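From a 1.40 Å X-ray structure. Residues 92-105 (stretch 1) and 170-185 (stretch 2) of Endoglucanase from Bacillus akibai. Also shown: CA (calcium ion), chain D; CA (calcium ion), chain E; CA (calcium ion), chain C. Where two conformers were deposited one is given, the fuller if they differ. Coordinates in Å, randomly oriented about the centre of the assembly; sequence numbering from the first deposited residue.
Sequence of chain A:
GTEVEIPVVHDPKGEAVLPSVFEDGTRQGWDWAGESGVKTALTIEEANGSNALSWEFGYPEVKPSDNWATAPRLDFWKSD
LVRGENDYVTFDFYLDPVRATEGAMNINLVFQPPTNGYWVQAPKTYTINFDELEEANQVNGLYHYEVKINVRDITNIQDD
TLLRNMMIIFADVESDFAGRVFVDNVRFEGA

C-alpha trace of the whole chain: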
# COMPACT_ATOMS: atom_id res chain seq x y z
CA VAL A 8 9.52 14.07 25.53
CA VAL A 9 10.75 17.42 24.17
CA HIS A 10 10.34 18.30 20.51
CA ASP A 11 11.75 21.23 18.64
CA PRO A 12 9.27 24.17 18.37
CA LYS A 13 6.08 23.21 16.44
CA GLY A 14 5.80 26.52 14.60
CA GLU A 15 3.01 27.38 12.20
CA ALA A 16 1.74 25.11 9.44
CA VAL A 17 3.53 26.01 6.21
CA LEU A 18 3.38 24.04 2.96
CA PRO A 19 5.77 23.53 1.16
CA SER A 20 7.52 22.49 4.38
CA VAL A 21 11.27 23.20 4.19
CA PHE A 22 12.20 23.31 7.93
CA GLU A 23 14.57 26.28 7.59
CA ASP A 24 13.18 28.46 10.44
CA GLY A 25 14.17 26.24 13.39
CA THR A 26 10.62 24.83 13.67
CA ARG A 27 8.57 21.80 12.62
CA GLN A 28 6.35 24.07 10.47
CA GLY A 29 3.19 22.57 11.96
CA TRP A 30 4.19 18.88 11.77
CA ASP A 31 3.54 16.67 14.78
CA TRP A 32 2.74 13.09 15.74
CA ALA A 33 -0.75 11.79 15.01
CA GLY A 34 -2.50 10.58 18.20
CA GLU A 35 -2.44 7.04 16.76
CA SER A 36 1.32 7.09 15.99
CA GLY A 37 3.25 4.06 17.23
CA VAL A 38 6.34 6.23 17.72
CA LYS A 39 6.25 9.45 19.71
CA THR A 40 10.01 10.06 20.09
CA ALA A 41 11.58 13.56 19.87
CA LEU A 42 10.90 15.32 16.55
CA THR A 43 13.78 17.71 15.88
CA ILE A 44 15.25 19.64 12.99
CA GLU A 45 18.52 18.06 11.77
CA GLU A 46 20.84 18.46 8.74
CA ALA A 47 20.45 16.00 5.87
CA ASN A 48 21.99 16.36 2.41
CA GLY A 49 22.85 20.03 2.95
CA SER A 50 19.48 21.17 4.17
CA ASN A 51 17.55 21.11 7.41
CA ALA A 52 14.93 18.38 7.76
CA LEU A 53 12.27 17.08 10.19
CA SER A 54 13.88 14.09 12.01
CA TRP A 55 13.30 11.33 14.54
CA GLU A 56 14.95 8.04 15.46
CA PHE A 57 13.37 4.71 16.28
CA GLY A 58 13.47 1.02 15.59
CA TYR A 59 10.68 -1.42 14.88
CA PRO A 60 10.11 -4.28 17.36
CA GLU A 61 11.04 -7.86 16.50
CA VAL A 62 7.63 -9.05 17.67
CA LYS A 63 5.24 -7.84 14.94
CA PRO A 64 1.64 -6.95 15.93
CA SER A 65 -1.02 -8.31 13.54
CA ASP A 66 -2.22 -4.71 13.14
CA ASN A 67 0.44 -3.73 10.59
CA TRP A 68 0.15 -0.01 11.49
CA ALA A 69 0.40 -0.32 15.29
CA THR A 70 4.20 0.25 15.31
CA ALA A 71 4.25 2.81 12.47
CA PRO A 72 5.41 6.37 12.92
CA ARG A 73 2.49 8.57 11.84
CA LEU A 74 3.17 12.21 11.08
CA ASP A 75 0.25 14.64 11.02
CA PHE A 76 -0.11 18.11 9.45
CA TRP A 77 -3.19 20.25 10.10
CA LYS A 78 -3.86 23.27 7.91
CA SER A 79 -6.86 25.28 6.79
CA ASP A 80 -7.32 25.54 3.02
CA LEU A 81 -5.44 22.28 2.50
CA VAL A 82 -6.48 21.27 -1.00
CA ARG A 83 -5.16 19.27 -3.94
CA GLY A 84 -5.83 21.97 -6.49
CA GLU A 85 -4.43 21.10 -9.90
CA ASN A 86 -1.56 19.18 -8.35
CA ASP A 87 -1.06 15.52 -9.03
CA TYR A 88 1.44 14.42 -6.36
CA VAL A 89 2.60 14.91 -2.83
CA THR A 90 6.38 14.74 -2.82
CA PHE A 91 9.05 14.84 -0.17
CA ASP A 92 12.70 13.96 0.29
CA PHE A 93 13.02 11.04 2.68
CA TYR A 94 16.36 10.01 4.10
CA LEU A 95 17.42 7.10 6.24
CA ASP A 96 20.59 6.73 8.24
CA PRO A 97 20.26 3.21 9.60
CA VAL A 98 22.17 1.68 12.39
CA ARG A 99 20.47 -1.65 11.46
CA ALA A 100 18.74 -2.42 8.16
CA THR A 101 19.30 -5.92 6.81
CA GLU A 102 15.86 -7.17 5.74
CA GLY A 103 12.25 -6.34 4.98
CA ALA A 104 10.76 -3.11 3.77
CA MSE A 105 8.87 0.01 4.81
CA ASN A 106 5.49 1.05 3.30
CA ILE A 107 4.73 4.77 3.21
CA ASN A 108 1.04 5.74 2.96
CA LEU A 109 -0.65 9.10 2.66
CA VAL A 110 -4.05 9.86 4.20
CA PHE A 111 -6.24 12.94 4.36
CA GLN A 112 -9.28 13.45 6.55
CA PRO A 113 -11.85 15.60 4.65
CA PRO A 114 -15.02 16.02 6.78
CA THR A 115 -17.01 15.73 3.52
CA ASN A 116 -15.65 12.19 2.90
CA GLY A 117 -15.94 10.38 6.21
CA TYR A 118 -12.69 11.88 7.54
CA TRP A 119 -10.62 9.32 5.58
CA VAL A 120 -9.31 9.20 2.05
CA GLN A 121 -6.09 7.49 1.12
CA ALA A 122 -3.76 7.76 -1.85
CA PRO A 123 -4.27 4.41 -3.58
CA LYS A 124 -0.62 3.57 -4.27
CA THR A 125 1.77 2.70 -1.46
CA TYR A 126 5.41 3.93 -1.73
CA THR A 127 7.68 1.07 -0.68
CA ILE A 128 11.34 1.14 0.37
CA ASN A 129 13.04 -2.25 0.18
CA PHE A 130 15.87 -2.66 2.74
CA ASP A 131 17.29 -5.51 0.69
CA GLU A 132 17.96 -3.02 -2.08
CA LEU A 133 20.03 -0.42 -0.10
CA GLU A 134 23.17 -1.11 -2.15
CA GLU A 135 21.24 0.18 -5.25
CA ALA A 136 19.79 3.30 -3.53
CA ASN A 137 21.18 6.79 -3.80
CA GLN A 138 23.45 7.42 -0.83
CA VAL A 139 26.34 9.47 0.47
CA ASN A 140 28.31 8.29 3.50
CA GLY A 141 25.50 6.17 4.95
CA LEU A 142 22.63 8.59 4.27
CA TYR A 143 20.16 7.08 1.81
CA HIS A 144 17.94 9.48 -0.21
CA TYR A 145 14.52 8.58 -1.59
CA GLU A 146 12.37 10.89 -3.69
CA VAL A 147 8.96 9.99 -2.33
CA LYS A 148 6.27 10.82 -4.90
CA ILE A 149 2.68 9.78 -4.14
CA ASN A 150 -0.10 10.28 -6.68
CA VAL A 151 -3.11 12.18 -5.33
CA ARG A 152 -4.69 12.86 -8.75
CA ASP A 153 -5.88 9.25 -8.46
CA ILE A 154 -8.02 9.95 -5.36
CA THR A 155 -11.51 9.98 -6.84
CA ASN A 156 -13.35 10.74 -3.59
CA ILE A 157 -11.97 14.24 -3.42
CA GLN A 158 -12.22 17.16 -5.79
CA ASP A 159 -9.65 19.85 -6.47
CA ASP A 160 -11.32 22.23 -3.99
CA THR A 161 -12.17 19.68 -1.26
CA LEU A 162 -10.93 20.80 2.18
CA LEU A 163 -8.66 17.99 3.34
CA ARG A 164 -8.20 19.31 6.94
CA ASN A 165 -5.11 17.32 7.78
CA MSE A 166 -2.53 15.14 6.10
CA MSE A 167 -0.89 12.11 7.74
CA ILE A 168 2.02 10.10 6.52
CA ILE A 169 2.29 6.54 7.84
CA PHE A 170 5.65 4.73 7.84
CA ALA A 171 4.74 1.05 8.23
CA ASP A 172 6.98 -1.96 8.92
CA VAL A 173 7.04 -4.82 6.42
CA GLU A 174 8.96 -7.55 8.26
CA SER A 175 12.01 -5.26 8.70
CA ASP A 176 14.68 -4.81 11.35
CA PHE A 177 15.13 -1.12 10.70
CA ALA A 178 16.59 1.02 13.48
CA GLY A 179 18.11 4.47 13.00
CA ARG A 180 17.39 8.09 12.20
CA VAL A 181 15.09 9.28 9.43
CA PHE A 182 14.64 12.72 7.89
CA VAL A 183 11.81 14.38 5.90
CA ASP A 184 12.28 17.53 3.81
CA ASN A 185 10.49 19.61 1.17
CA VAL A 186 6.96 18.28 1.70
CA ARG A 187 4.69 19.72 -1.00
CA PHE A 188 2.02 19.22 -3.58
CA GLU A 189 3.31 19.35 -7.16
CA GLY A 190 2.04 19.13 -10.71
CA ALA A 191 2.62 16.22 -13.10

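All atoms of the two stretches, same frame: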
# COMPACT_ATOMS: atom_id res chain seq x y z
N ASP A 92 11.43 14.67 0.14
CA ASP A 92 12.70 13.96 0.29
C ASP A 92 12.68 13.19 1.60
O ASP A 92 12.34 13.73 2.64
CB ASP A 92 13.87 14.95 0.29
CG ASP A 92 14.00 15.66 -1.00
OD1 ASP A 92 14.16 15.02 -2.07
OD2 ASP A 92 13.89 16.91 -1.06
N PHE A 93 12.99 11.91 1.51
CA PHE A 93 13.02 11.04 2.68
C PHE A 93 14.39 10.44 2.77
O PHE A 93 14.89 9.90 1.80
CB PHE A 93 12.00 9.93 2.55
CG PHE A 93 11.83 9.10 3.79
CD1 PHE A 93 11.60 9.66 5.04
CD2 PHE A 93 11.91 7.72 3.71
CE1 PHE A 93 11.46 8.84 6.19
CE2 PHE A 93 11.75 6.91 4.86
CZ PHE A 93 11.54 7.46 6.08
N TYR A 94 15.02 10.54 3.92
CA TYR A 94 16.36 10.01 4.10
C TYR A 94 16.38 9.06 5.28
O TYR A 94 15.67 9.27 6.27
CB TYR A 94 17.38 11.11 4.38
CG TYR A 94 17.39 12.27 3.41
CD1 TYR A 94 16.54 13.34 3.58
CD2 TYR A 94 18.26 12.30 2.35
CE1 TYR A 94 16.56 14.41 2.70
CE2 TYR A 94 18.29 13.37 1.47
CZ TYR A 94 17.45 14.40 1.68
OH TYR A 94 17.47 15.51 0.83
N LEU A 95 17.18 8.03 5.15
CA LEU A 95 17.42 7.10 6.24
C LEU A 95 18.91 7.02 6.50
O LEU A 95 19.71 6.87 5.59
CB LEU A 95 16.88 5.72 5.92
CG LEU A 95 15.41 5.68 5.50
CD1 LEU A 95 15.31 5.68 4.00
CD2 LEU A 95 14.68 4.50 6.08
N ASP A 96 19.26 7.08 7.79
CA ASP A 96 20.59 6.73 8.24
C ASP A 96 20.44 5.58 9.23
O ASP A 96 20.27 5.80 10.44
CB ASP A 96 21.30 7.90 8.89
CG ASP A 96 22.77 7.61 9.19
OD1 ASP A 96 23.19 6.42 9.12
OD2 ASP A 96 23.58 8.52 9.49
N PRO A 97 20.44 4.36 8.71
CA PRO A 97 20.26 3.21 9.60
C PRO A 97 21.47 2.98 10.48
O PRO A 97 22.61 3.26 10.11
CB PRO A 97 20.08 2.03 8.65
CG PRO A 97 20.71 2.46 7.38
CD PRO A 97 20.61 3.95 7.30
N VAL A 98 21.18 2.44 11.65
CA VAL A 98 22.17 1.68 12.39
C VAL A 98 22.00 0.19 12.13
O VAL A 98 22.99 -0.55 12.19
CB VAL A 98 22.14 1.99 13.92
CG1 VAL A 98 23.00 1.04 14.72
CG2 VAL A 98 22.42 3.47 14.12
N ARG A 99 20.76 -0.28 11.92
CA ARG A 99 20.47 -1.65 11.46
C ARG A 99 19.45 -1.54 10.32
O ARG A 99 18.42 -0.86 10.45
CB ARG A 99 19.88 -2.51 12.59
CG ARG A 99 19.47 -3.90 12.16
CD ARG A 99 19.10 -4.81 13.30
NE ARG A 99 18.03 -4.21 14.10
CZ ARG A 99 18.03 -4.10 15.42
NH1 ARG A 99 19.01 -4.63 16.13
NH2 ARG A 99 17.08 -3.49 16.06
N ALA A 100 19.73 -2.22 9.22
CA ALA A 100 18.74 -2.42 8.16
C ALA A 100 19.23 -3.52 7.26
O ALA A 100 20.09 -3.28 6.41
CB ALA A 100 18.49 -1.11 7.38
N THR A 101 18.80 -4.74 7.53
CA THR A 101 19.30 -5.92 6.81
C THR A 101 18.22 -6.68 6.08
O THR A 101 18.55 -7.55 5.27
CB THR A 101 20.04 -6.92 7.75
OG1 THR A 101 19.12 -7.58 8.61
CG2 THR A 101 21.04 -6.22 8.67
N GLU A 102 16.95 -6.37 6.33
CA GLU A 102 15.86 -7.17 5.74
C GLU A 102 14.53 -6.42 5.79
O GLU A 102 14.39 -5.43 6.51
CB GLU A 102 15.73 -8.50 6.45
CG GLU A 102 15.35 -8.42 7.90
CD GLU A 102 15.49 -9.78 8.58
OE1 GLU A 102 15.91 -10.74 7.90
OE2 GLU A 102 15.16 -9.89 9.77
N GLY A 103 13.56 -6.92 5.05
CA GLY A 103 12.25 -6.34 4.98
C GLY A 103 12.18 -5.04 4.19
O GLY A 103 13.00 -4.74 3.33
N ALA A 104 11.13 -4.30 4.51
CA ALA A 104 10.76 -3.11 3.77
C ALA A 104 9.96 -2.19 4.66
O ALA A 104 9.61 -2.55 5.79
CB ALA A 104 9.98 -3.50 2.49
N MSE A 105 9.69 -1.01 4.14
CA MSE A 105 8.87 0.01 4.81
C MSE A 105 7.86 0.51 3.78
O MSE A 105 8.27 0.86 2.67
CB MSE A 105 9.76 1.16 5.24
CG MSE A 105 9.02 2.33 5.89
SE MSE A 105 10.18 3.84 6.31
CE MSE A 105 10.69 3.17 7.69
N PHE A 170 4.40 5.41 8.20
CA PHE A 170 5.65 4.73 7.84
C PHE A 170 5.59 3.33 8.42
O PHE A 170 6.01 3.10 9.57
CB PHE A 170 6.85 5.49 8.38
CG PHE A 170 7.00 6.88 7.82
CD1 PHE A 170 6.32 7.93 8.36
CD2 PHE A 170 7.83 7.13 6.73
CE1 PHE A 170 6.47 9.23 7.89
CE2 PHE A 170 7.98 8.42 6.24
CZ PHE A 170 7.30 9.46 6.82
N ALA A 171 5.06 2.37 7.68
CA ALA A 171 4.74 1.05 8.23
C ALA A 171 5.82 0.01 7.97
O ALA A 171 6.42 -0.05 6.91
CB ALA A 171 3.43 0.56 7.66
N ASP A 172 6.04 -0.84 8.97
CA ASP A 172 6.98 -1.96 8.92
C ASP A 172 6.45 -3.07 8.02
O ASP A 172 5.29 -3.46 8.14
CB ASP A 172 7.12 -2.48 10.35
CG ASP A 172 8.22 -3.49 10.52
OD1 ASP A 172 9.10 -3.67 9.67
OD2 ASP A 172 8.22 -4.16 11.59
N VAL A 173 7.32 -3.61 7.18
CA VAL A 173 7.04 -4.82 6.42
C VAL A 173 8.17 -5.81 6.72
O VAL A 173 9.12 -5.95 5.98
CB VAL A 173 7.01 -4.55 4.90
CG1 VAL A 173 6.54 -5.79 4.16
CG2 VAL A 173 6.13 -3.34 4.55
N GLU A 174 8.02 -6.50 7.85
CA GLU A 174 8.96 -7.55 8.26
C GLU A 174 10.43 -7.08 8.32
O GLU A 174 11.36 -7.82 7.97
CB GLU A 174 8.83 -8.79 7.34
CG GLU A 174 7.49 -9.51 7.44
CD GLU A 174 7.33 -10.68 6.45
OE1 GLU A 174 8.28 -11.03 5.70
OE2 GLU A 174 6.23 -11.27 6.41
N SER A 175 10.65 -5.84 8.74
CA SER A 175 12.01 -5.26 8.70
C SER A 175 12.64 -5.26 10.08
O SER A 175 11.97 -5.48 11.08
CB SER A 175 12.00 -3.82 8.20
OG SER A 175 11.69 -2.93 9.24
N ASP A 176 13.95 -5.01 10.10
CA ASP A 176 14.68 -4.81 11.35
C ASP A 176 15.24 -3.40 11.44
O ASP A 176 16.21 -3.14 12.17
CB ASP A 176 15.75 -5.89 11.51
CG ASP A 176 16.81 -5.84 10.45
OD1 ASP A 176 16.74 -5.07 9.46
OD2 ASP A 176 17.82 -6.61 10.54
N PHE A 177 14.62 -2.47 10.72
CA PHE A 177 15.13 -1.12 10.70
C PHE A 177 15.25 -0.50 12.10
O PHE A 177 14.31 -0.53 12.91
CB PHE A 177 14.23 -0.19 9.84
CG PHE A 177 14.73 1.23 9.85
CD1 PHE A 177 15.77 1.62 9.03
CD2 PHE A 177 14.24 2.14 10.74
CE1 PHE A 177 16.28 2.91 9.08
CE2 PHE A 177 14.76 3.44 10.81
CZ PHE A 177 15.76 3.81 9.98
N ALA A 178 16.41 0.12 12.36
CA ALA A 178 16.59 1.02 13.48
C ALA A 178 17.56 2.11 13.05
O ALA A 178 18.56 1.81 12.40
CB ALA A 178 17.16 0.27 14.69
N GLY A 179 17.26 3.35 13.38
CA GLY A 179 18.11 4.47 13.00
C GLY A 179 17.35 5.75 12.95
O GLY A 179 16.29 5.88 13.52
N ARG A 180 17.96 6.75 12.30
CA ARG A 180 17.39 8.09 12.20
C ARG A 180 16.85 8.29 10.79
O ARG A 180 17.44 7.80 9.83
CB ARG A 180 18.45 9.13 12.56
CG ARG A 180 17.91 10.55 12.51
CD ARG A 180 18.82 11.57 13.15
NE ARG A 180 18.79 11.50 14.61
CZ ARG A 180 17.81 11.96 15.37
NH1 ARG A 180 16.77 12.59 14.86
NH2 ARG A 180 17.87 11.83 16.69
N VAL A 181 15.70 8.95 10.71
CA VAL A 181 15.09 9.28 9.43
C VAL A 181 14.86 10.79 9.39
O VAL A 181 14.83 11.49 10.41
CB VAL A 181 13.82 8.48 9.13
CG1 VAL A 181 14.08 6.98 9.16
CG2 VAL A 181 12.70 8.86 10.02
N PHE A 182 14.71 11.28 8.17
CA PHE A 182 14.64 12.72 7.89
C PHE A 182 13.63 12.94 6.76
O PHE A 182 13.65 12.22 5.76
CB PHE A 182 15.98 13.28 7.42
CG PHE A 182 17.19 12.94 8.29
CD1 PHE A 182 17.81 11.68 8.22
CD2 PHE A 182 17.73 13.90 9.11
CE1 PHE A 182 18.92 11.39 8.98
CE2 PHE A 182 18.88 13.61 9.88
CZ PHE A 182 19.47 12.38 9.80
N VAL A 183 12.80 13.97 6.91
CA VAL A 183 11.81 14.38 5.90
C VAL A 183 12.05 15.84 5.54
O VAL A 183 12.15 16.69 6.42
CB VAL A 183 10.39 14.21 6.51
CG1 VAL A 183 9.30 14.89 5.67
CG2 VAL A 183 10.07 12.74 6.75
N ASP A 184 12.09 16.14 4.25
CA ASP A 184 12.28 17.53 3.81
C ASP A 184 11.43 17.84 2.57
O ASP A 184 11.08 16.96 1.80
CB ASP A 184 13.76 17.80 3.51
CG ASP A 184 14.14 19.28 3.61
OD1 ASP A 184 13.32 20.16 3.95
OD2 ASP A 184 15.35 19.57 3.39
N ASN A 185 11.11 19.11 2.41
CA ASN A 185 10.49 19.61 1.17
C ASN A 185 9.13 18.96 0.88
O ASN A 185 8.87 18.54 -0.24
CB ASN A 185 11.44 19.52 -0.02
CG ASN A 185 12.73 20.22 0.23
OD1 ASN A 185 12.73 21.39 0.61
ND2 ASN A 185 13.83 19.51 0.07
CA CA D . 24.53 4.50 9.64
CA CA E . 13.62 16.13 -3.98
CA CA C . 15.10 21.83 4.31
O HOH W 1 17.26 17.61 2.62
O HOH W 2 14.67 -2.30 15.11
O HOH W 3 17.27 -9.04 11.43
O HOH W 4 12.89 -8.56 10.40
O HOH W 5 14.53 22.72 2.21
O HOH W 6 25.21 2.16 8.96
O HOH W 7 24.13 4.29 7.29
O HOH W 8 26.44 5.88 9.28
O HOH W 9 15.48 16.02 -4.26

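The antiparallel pairing of the two stretches is interrupted by a beta bulge at V98, where one carbonyl serves two consecutive amides: A178 O accepts from V98 N at 2.8 Å and from R99 N at 3.1 Å. A178 N returns a hydrogen bond to R99 O (2.9 Å), so pairing resumes one residue out of step. Just before the bulge, G179 lies against P97, their CA atoms 4.2 Å apart; a CB on G179 would clash with D96 O and P97 CA.

Before the bulge the ladder is regular. D92, Y94 and D96 exchange paired backbone hydrogen bonds with D184, F182 and R180, as in Y94 N to F182 O (2.8 Å) and F182 N to Y94 O (2.9 Å). Side chains alternate between the faces. F93, L95, V181 and V183 share one, where F93 CE1 packs 3.5 Å from F170 CE2 and L95 CD2 lies 3.8 Å from F177 CE1. On the other, Y94 CD1 meets F182 CB at 3.9 Å, while D92 OD2 accepts from N185 ND2 (2.8 Å). The acids on this face also bind calcium: D92 and D96 each contribute OD1 to separate ions, and D184 grips a third with both carboxylate oxygens.

Beyond the bulge, D176 points toward stretch 1 and organizes its loop. Its OD1 accepts from T101 N (2.8 Å) and its OD2 from T101 OG1 (2.5 Å), while R99 NE reaches D176 O (2.9 Å). The nearby carboxylates of E102 and D176 are bridged by a water that donates to both. G103, at positive phi, fits closely against S175, with their CA atoms 3.9 Å apart; a CB here would strike E174 O. A104 then restores strand pairing with V173, and selenomethionine M105 brings SE to the edge of the F170 ring, 4.1 Å from CD2. Altogether the contact buries 1344 Å², counting both sides.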